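Local coordinates for DNA mismatch repair protein MUTS (Thermus aquaticus, PDB 1EWQ) that recognises mismatched base pairs in DNA and carries a weak ATPase activity, as the damage sensor of DNA mismatch repair, at residues Phe312-Arg323 with Tyr530-Val538. Numbering follows the deposited sequence.
Sequences FVREGALREGVR and YAALAEVAV
E535 reaches across from helix 514-540 to two arginines of helix 316-326, and its OE1 takes both. R319 NE donates to E535 OE1 at 2.8 Å in a markedly bent hydrogen bond, coming from above the carboxylate plane. The two flat groups are turned 62° apart. R323 NE lies 3.1 Å from the same E535 OE1 as a second salt bridge, but here the planes are only 24° apart, and E535 CG rests over one face of the R323 guanidinium. A bend at chi3 swings that guanidinium over the glutamate, while its NH1 bonds to the backbone oxygen of E278. E320 completes the network: its OE2 accepts from both NE and NH2 of R319, and E320 OE2 comes within 2.7 Å of E535 OE2, so one of the two acids probably holds a proton.

Within the helical MutS domain III region, the break at E315 between helices 299-314 and 316-326 brings both to bear on helix 514-540; residues 316-323 cross residues 530-538 at -121°. R319 is the knob in a knobs-into-holes fit among A531, A534, E535 and V538. Beyond this hole R319 NH1 donates to F312 O at 2.8 Å, in the plane of that carbonyl, tying the end of one helix to the next. Beside it the packing turns apolar. A531 CB sits over the centre of the F312 ring in a CH-pi contact, 4.0 Å from the centroid, and Y530 CB lies at the ring edge. F312 CB and V313 CG2 converge on A534 CB, while the side chains of V313 and V538 slide past each other in opposite directions, CG1 of the first against CG2 of the second.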
loop_
_atom_site.group_PDB
_atom_site.type_symbol
_atom_site.label_atom_id
_atom_site.label_comp_id
_atom_site.label_asym_id
_atom_site.label_seq_id
_atom_site.Cartn_x
_atom_site.Cartn_y
_atom_site.Cartn_z
ATOM N N PHE C 312 -14.299 -16.067 36.462
ATOM C CA PHE C 312 -13.893 -16.930 35.357
ATOM C C PHE C 312 -12.428 -17.328 35.503
ATOM O O PHE C 312 -11.985 -18.299 34.901
ATOM C CB PHE C 312 -14.115 -16.243 34.008
ATOM C CG PHE C 312 -15.515 -16.384 33.474
ATOM C CD1 PHE C 312 -16.297 -15.261 33.226
ATOM C CD2 PHE C 312 -16.042 -17.637 33.196
ATOM C CE1 PHE C 312 -17.582 -15.384 32.706
ATOM C CE2 PHE C 312 -17.332 -17.774 32.673
ATOM C CZ PHE C 312 -18.104 -16.643 32.426
ATOM N N VAL C 313 -11.676 -16.571 36.296
ATOM C CA VAL C 313 -10.276 -16.896 36.515
ATOM C C VAL C 313 -10.216 -18.139 37.395
ATOM O O VAL C 313 -9.382 -19.013 37.189
ATOM C CB VAL C 313 -9.520 -15.739 37.212
ATOM C CG1 VAL C 313 -8.197 -16.245 37.783
ATOM C CG2 VAL C 313 -9.257 -14.615 36.214
ATOM N N ARG C 314 -11.123 -18.223 38.361
ATOM C CA ARG C 314 -11.168 -19.362 39.273
ATOM C C ARG C 314 -11.784 -20.586 38.618
ATOM O O ARG C 314 -11.149 -21.633 38.536
ATOM C CB ARG C 314 -11.980 -19.022 40.521
ATOM C CG ARG C 314 -11.512 -17.779 41.231
ATOM C CD ARG C 314 -12.315 -17.557 42.499
ATOM N NE ARG C 314 -12.044 -16.247 43.078
ATOM C CZ ARG C 314 -12.583 -15.808 44.210
ATOM N NH1 ARG C 314 -13.425 -16.584 44.891
ATOM N NH2 ARG C 314 -12.291 -14.594 44.658
ATOM N N GLU C 315 -13.018 -20.442 38.147
ATOM C CA GLU C 315 -13.740 -21.535 37.510
ATOM C C GLU C 315 -13.224 -21.860 36.107
ATOM O O GLU C 315 -13.892 -21.590 35.108
ATOM C CB GLU C 315 -15.222 -21.178 37.483
ATOM C CG GLU C 315 -15.756 -20.929 38.873
ATOM C CD GLU C 315 -15.662 -22.182 39.734
ATOM O OE1 GLU C 315 -15.625 -22.060 40.979
ATOM O OE2 GLU C 315 -15.636 -23.293 39.157
ATOM N N GLY C 316 -12.038 -22.467 36.054
ATOM C CA GLY C 316 -11.399 -22.803 34.791
ATOM C C GLY C 316 -12.226 -23.608 33.808
ATOM O O GLY C 316 -12.330 -23.252 32.630
ATOM N N ALA C 317 -12.820 -24.695 34.290
ATOM C CA ALA C 317 -13.634 -25.553 33.440
ATOM C C ALA C 317 -14.766 -24.748 32.795
ATOM O O ALA C 317 -14.964 -24.794 31.583
ATOM C CB ALA C 317 -14.199 -26.723 34.270
ATOM N N LEU C 318 -15.499 -24.005 33.611
ATOM C CA LEU C 318 -16.600 -23.188 33.123
ATOM C C LEU C 318 -16.123 -22.162 32.096
ATOM O O LEU C 318 -16.766 -21.952 31.059
ATOM C CB LEU C 318 -17.260 -22.465 34.292
ATOM C CG LEU C 318 -18.403 -21.524 33.927
ATOM C CD1 LEU C 318 -19.522 -22.310 33.234
ATOM C CD2 LEU C 318 -18.913 -20.847 35.187
ATOM N N ARG C 319 -14.995 -21.525 32.398
ATOM C CA ARG C 319 -14.422 -20.521 31.516
ATOM C C ARG C 319 -14.098 -21.088 30.137
ATOM O O ARG C 319 -14.486 -20.516 29.116
ATOM C CB ARG C 319 -13.141 -19.936 32.119
ATOM C CG ARG C 319 -12.565 -18.794 31.283
ATOM C CD ARG C 319 -11.197 -18.351 31.775
ATOM N NE ARG C 319 -10.184 -19.382 31.578
ATOM C CZ ARG C 319 -9.531 -19.983 32.566
ATOM N NH1 ARG C 319 -9.786 -19.657 33.826
ATOM N NH2 ARG C 319 -8.613 -20.895 32.292
ATOM N N GLU C 320 -13.374 -22.203 30.105
ATOM C CA GLU C 320 -12.996 -22.811 28.834
ATOM C C GLU C 320 -14.225 -23.382 28.120
ATOM O O GLU C 320 -14.306 -23.367 26.884
ATOM C CB GLU C 320 -11.951 -23.913 29.062
ATOM C CG GLU C 320 -10.645 -23.425 29.708
ATOM C CD GLU C 320 -9.927 -22.380 28.864
ATOM O OE1 GLU C 320 -10.022 -22.455 27.615
ATOM O OE2 GLU C 320 -9.262 -21.498 29.448
ATOM N N GLY C 321 -15.180 -23.879 28.900
ATOM C CA GLY C 321 -16.392 -24.429 28.323
ATOM C C GLY C 321 -17.182 -23.358 27.596
ATOM O O GLY C 321 -17.612 -23.548 26.453
ATOM N N VAL C 322 -17.376 -22.225 28.262
ATOM C CA VAL C 322 -18.113 -21.114 27.669
ATOM C C VAL C 322 -17.411 -20.636 26.395
ATOM O O VAL C 322 -18.058 -20.438 25.362
ATOM C CB VAL C 322 -18.252 -19.948 28.681
ATOM C CG1 VAL C 322 -18.696 -18.678 27.980
ATOM C CG2 VAL C 322 -19.262 -20.327 29.749
ATOM N N ARG C 323 -16.090 -20.477 26.471
ATOM C CA ARG C 323 -15.291 -20.031 25.333
ATOM C C ARG C 323 -15.369 -21.023 24.160
ATOM O O ARG C 323 -15.382 -20.624 22.994
ATOM C CB ARG C 323 -13.828 -19.806 25.773
ATOM C CG ARG C 323 -13.634 -18.567 26.670
ATOM C CD ARG C 323 -12.226 -18.455 27.271
ATOM N NE ARG C 323 -11.176 -18.423 26.255
ATOM C CZ ARG C 323 -11.002 -17.437 25.377
ATOM N NH1 ARG C 323 -11.810 -16.382 25.388
ATOM N NH2 ARG C 323 -10.031 -17.513 24.471
ATOM N N TYR C 530 -15.774 -10.952 29.813
ATOM C CA TYR C 530 -15.309 -11.369 31.127
ATOM C C TYR C 530 -14.460 -12.638 31.040
ATOM O O TYR C 530 -13.395 -12.721 31.652
ATOM C CB TYR C 530 -16.505 -11.607 32.044
ATOM C CG TYR C 530 -17.292 -10.358 32.366
ATOM C CD1 TYR C 530 -18.689 -10.367 32.357
ATOM C CD2 TYR C 530 -16.644 -9.177 32.737
ATOM C CE1 TYR C 530 -19.415 -9.230 32.713
ATOM C CE2 TYR C 530 -17.366 -8.036 33.101
ATOM C CZ TYR C 530 -18.747 -8.069 33.087
ATOM O OH TYR C 530 -19.455 -6.949 33.469
ATOM N N ALA C 531 -14.930 -13.623 30.282
ATOM C CA ALA C 531 -14.183 -14.869 30.132
ATOM C C ALA C 531 -12.864 -14.599 29.403
ATOM O O ALA C 531 -11.827 -15.192 29.718
ATOM C CB ALA C 531 -15.019 -15.900 29.366
ATOM N N ALA C 532 -12.907 -13.684 28.437
ATOM C CA ALA C 532 -11.721 -13.319 27.665
ATOM C C ALA C 532 -10.664 -12.611 28.518
ATOM O O ALA C 532 -9.470 -12.884 28.395
ATOM C CB ALA C 532 -12.114 -12.435 26.490
ATOM N N LEU C 533 -11.104 -11.690 29.368
ATOM C CA LEU C 533 -10.171 -10.968 30.224
ATOM C C LEU C 533 -9.592 -11.934 31.250
ATOM O O LEU C 533 -8.444 -11.773 31.678
ATOM C CB LEU C 533 -10.874 -9.800 30.931
ATOM C CG LEU C 533 -11.334 -8.653 30.015
ATOM C CD1 LEU C 533 -12.108 -7.612 30.805
ATOM C CD2 LEU C 533 -10.121 -8.014 29.366
ATOM N N ALA C 534 -10.383 -12.938 31.641
ATOM C CA ALA C 534 -9.910 -13.927 32.603
ATOM C C ALA C 534 -8.866 -14.789 31.914
ATOM O O ALA C 534 -7.853 -15.142 32.513
ATOM C CB ALA C 534 -11.068 -14.805 33.109
ATOM N N GLU C 535 -9.127 -15.114 30.652
ATOM C CA GLU C 535 -8.225 -15.926 29.845
ATOM C C GLU C 535 -6.849 -15.263 29.762
ATOM O O GLU C 535 -5.823 -15.911 29.978
ATOM C CB GLU C 535 -8.790 -16.081 28.436
ATOM C CG GLU C 535 -8.235 -17.252 27.652
ATOM C CD GLU C 535 -8.733 -18.592 28.180
ATOM O OE1 GLU C 535 -9.692 -18.598 28.973
ATOM O OE2 GLU C 535 -8.177 -19.638 27.799
ATOM N N VAL C 536 -6.840 -13.974 29.432
ATOM C CA VAL C 536 -5.608 -13.209 29.317
ATOM C C VAL C 536 -4.906 -13.150 30.670
ATOM O O VAL C 536 -3.692 -13.301 30.761
ATOM C CB VAL C 536 -5.895 -11.754 28.846
ATOM C CG1 VAL C 536 -4.674 -10.866 29.095
ATOM C CG2 VAL C 536 -6.244 -11.744 27.377
ATOM N N ALA C 537 -5.688 -12.914 31.715
ATOM C CA ALA C 537 -5.148 -12.816 33.064
ATOM C C ALA C 537 -4.436 -14.117 33.466
ATOM O O ALA C 537 -3.346 -14.084 34.041
ATOM C CB ALA C 537 -6.271 -12.494 34.047
ATOM N N VAL C 538 -5.050 -15.257 33.156
ATOM C CA VAL C 538 -4.448 -16.540 33.509
ATOM C C VAL C 538 -3.201 -16.820 32.679
ATOM O O VAL C 538 -2.184 -17.258 33.203
ATOM C CB VAL C 538 -5.444 -17.722 33.324
ATOM C CG1 VAL C 538 -4.733 -19.047 33.577
ATOM C CG2 VAL C 538 -6.589 -17.580 34.297
#